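Local coordinates for protein AT-less polyketide synthase (Streptomyces platensis subsp. rosaceus, PDB 4TKT) that probably catalyses decarboxylative condensation of acyl units as a ketosynthase domain of the isomigrastatin polyketide synthase, at residues N214-P219 with P249-G254. Sequence-based numbering, arbitrary orientation.
Sequences NLSVHP and PGEGVG
Asn214 and Gly252 form an antiparallel hydrogen-bonded pair between strands 208-214 and 252-260, neighbours in the thiolase-like fold of the ketosynthase. Both backbone bonds of the pair are 2.9 Å, Asn214 N to Gly252 O and Gly252 N to Asn214 O. Asn214 O also takes a CA-H...O contact from Glu251. Past this point the two chains part, and side chains take over. CG of Asn214 stands anti to its backbone N (chi1 -176°), which carries the amide to Gly250. There Asn214 ND2 donates to Gly250 O at 3.0 Å, with the acceptor close to the amide plane but the N-H bent (136°). The Glu251 carboxylate, not a backbone carbonyl, takes the N-H of Ser216. The Glu251 chain is extended beyond CG and crosses the side chain of Leu215 at about a right angle. CG of Glu251 packs 3.7 Å from Leu215 CA. Its OE2 accepts from Ser216 N at 2.8 Å, through the anti lone pair. The same oxygen forms a salt bridge with Arg45, while OE1 accepts from Leu70 N, so both oxygens of this buried carboxylate are held. An alanine in place of Glu251 would probably leave Ser216 N and Arg45 without their shared acceptor and open a gap beside Leu215. The contact is looser towards Pro249. Pro249 CB comes no nearer than 4.5 Å, at Ser216 OG, and a water bridges the two residues, although all touching residues are buried. After Asn214 the chain leaves the strand as a loop that runs to helix 220-227, whose Lys221 hydrogen-bonds to Ser216 OG and Leu215 O. The water lies 3.0 Å from Ser216 OG and donates a weak bond to Pro249 O at 2.9 Å.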
loop_
_atom_site.group_PDB
_atom_site.type_symbol
_atom_site.label_atom_id
_atom_site.label_comp_id
_atom_site.label_asym_id
_atom_site.label_seq_id
_atom_site.Cartn_x
_atom_site.Cartn_y
_atom_site.Cartn_z
ATOM N N ASN A 214 3.309 -9.732 2.143
ATOM C CA ASN A 214 4.234 -10.833 1.949
ATOM C C ASN A 214 5.537 -10.616 2.701
ATOM O O ASN A 214 6.224 -9.619 2.488
ATOM C CB ASN A 214 4.515 -11.028 0.461
ATOM C CG ASN A 214 5.388 -12.231 0.190
ATOM O OD1 ASN A 214 4.920 -13.367 0.214
ATOM N ND2 ASN A 214 6.668 -11.990 -0.071
ATOM N N LEU A 215 5.871 -11.553 3.582
ATOM C CA LEU A 215 7.100 -11.463 4.362
ATOM C C LEU A 215 7.964 -12.706 4.188
ATOM O O LEU A 215 7.463 -13.784 3.861
ATOM C CB LEU A 215 6.780 -11.252 5.844
ATOM C CG LEU A 215 5.991 -9.988 6.192
ATOM C CD1 LEU A 215 5.747 -9.892 7.691
ATOM C CD2 LEU A 215 6.705 -8.744 5.678
ATOM N N SER A 216 9.265 -12.547 4.405
ATOM C CA SER A 216 10.192 -13.670 4.351
ATOM C C SER A 216 10.769 -13.925 5.736
ATOM O O SER A 216 11.882 -13.499 6.042
ATOM C CB SER A 216 11.316 -13.402 3.346
ATOM O OG SER A 216 10.804 -13.226 2.035
ATOM N N VAL A 217 10.012 -14.628 6.569
ATOM C CA VAL A 217 10.365 -14.774 7.977
ATOM C C VAL A 217 11.076 -16.091 8.285
ATOM O O VAL A 217 11.554 -16.300 9.400
ATOM C CB VAL A 217 9.114 -14.670 8.867
ATOM C CG1 VAL A 217 8.288 -13.453 8.472
ATOM C CG2 VAL A 217 8.282 -15.923 8.747
ATOM N N HIS A 218 11.153 -16.972 7.294
ATOM C CA HIS A 218 11.668 -18.320 7.504
ATOM C C HIS A 218 12.573 -18.746 6.341
ATOM O O HIS A 218 12.315 -18.396 5.190
ATOM C CB HIS A 218 10.499 -19.292 7.676
ATOM C CG HIS A 218 10.884 -20.621 8.245
ATOM N ND1 HIS A 218 11.222 -21.699 7.455
ATOM C CD2 HIS A 218 10.972 -21.051 9.525
ATOM C CE1 HIS A 218 11.505 -22.734 8.224
ATOM N NE2 HIS A 218 11.362 -22.368 9.485
ATOM N N PRO A 219 13.645 -19.494 6.638
ATOM C CA PRO A 219 14.578 -19.914 5.584
ATOM C C PRO A 219 13.979 -20.917 4.593
ATOM O O PRO A 219 14.524 -21.093 3.502
ATOM C CB PRO A 219 15.731 -20.550 6.370
ATOM C CG PRO A 219 15.129 -20.946 7.676
ATOM C CD PRO A 219 14.108 -19.897 7.977
ATOM N N PRO A 249 13.153 -13.036 -4.082
ATOM C CA PRO A 249 11.965 -12.740 -3.272
ATOM C C PRO A 249 12.078 -11.408 -2.541
ATOM O O PRO A 249 13.178 -10.991 -2.185
ATOM C CB PRO A 249 11.915 -13.908 -2.283
ATOM C CG PRO A 249 13.315 -14.391 -2.200
ATOM C CD PRO A 249 13.898 -14.197 -3.570
ATOM N N GLY A 250 10.945 -10.749 -2.331
ATOM C CA GLY A 250 10.920 -9.473 -1.643
ATOM C C GLY A 250 9.775 -9.373 -0.654
ATOM O O GLY A 250 8.751 -10.036 -0.811
ATOM N N GLU A 251 9.959 -8.546 0.372
ATOM C CA GLU A 251 8.936 -8.320 1.390
ATOM C C GLU A 251 8.152 -7.047 1.101
ATOM O O GLU A 251 8.685 -6.109 0.520
ATOM C CB GLU A 251 9.567 -8.231 2.780
ATOM C CG GLU A 251 10.127 -9.536 3.304
ATOM C CD GLU A 251 10.742 -9.386 4.680
ATOM O OE1 GLU A 251 11.265 -8.293 4.985
ATOM O OE2 GLU A 251 10.695 -10.358 5.459
ATOM N N GLY A 252 6.890 -7.008 1.515
ATOM C CA GLY A 252 6.084 -5.822 1.295
ATOM C C GLY A 252 4.687 -5.890 1.874
ATOM O O GLY A 252 4.084 -6.959 1.955
ATOM N N VAL A 253 4.180 -4.734 2.292
ATOM C CA VAL A 253 2.808 -4.607 2.767
ATOM C C VAL A 253 2.188 -3.358 2.158
ATOM O O VAL A 253 2.768 -2.279 2.238
ATOM C CB VAL A 253 2.719 -4.505 4.304
ATOM C CG1 VAL A 253 1.277 -4.666 4.755
ATOM C CG2 VAL A 253 3.601 -5.544 4.976
ATOM N N GLY A 254 1.016 -3.497 1.552
ATOM C CA GLY A 254 0.357 -2.358 0.943
ATOM C C GLY A 254 -1.148 -2.510 0.919
ATOM O O GLY A 254 -1.668 -3.623 1.018
HETATM O O HOH W 1 12.728 -11.408 0.648
#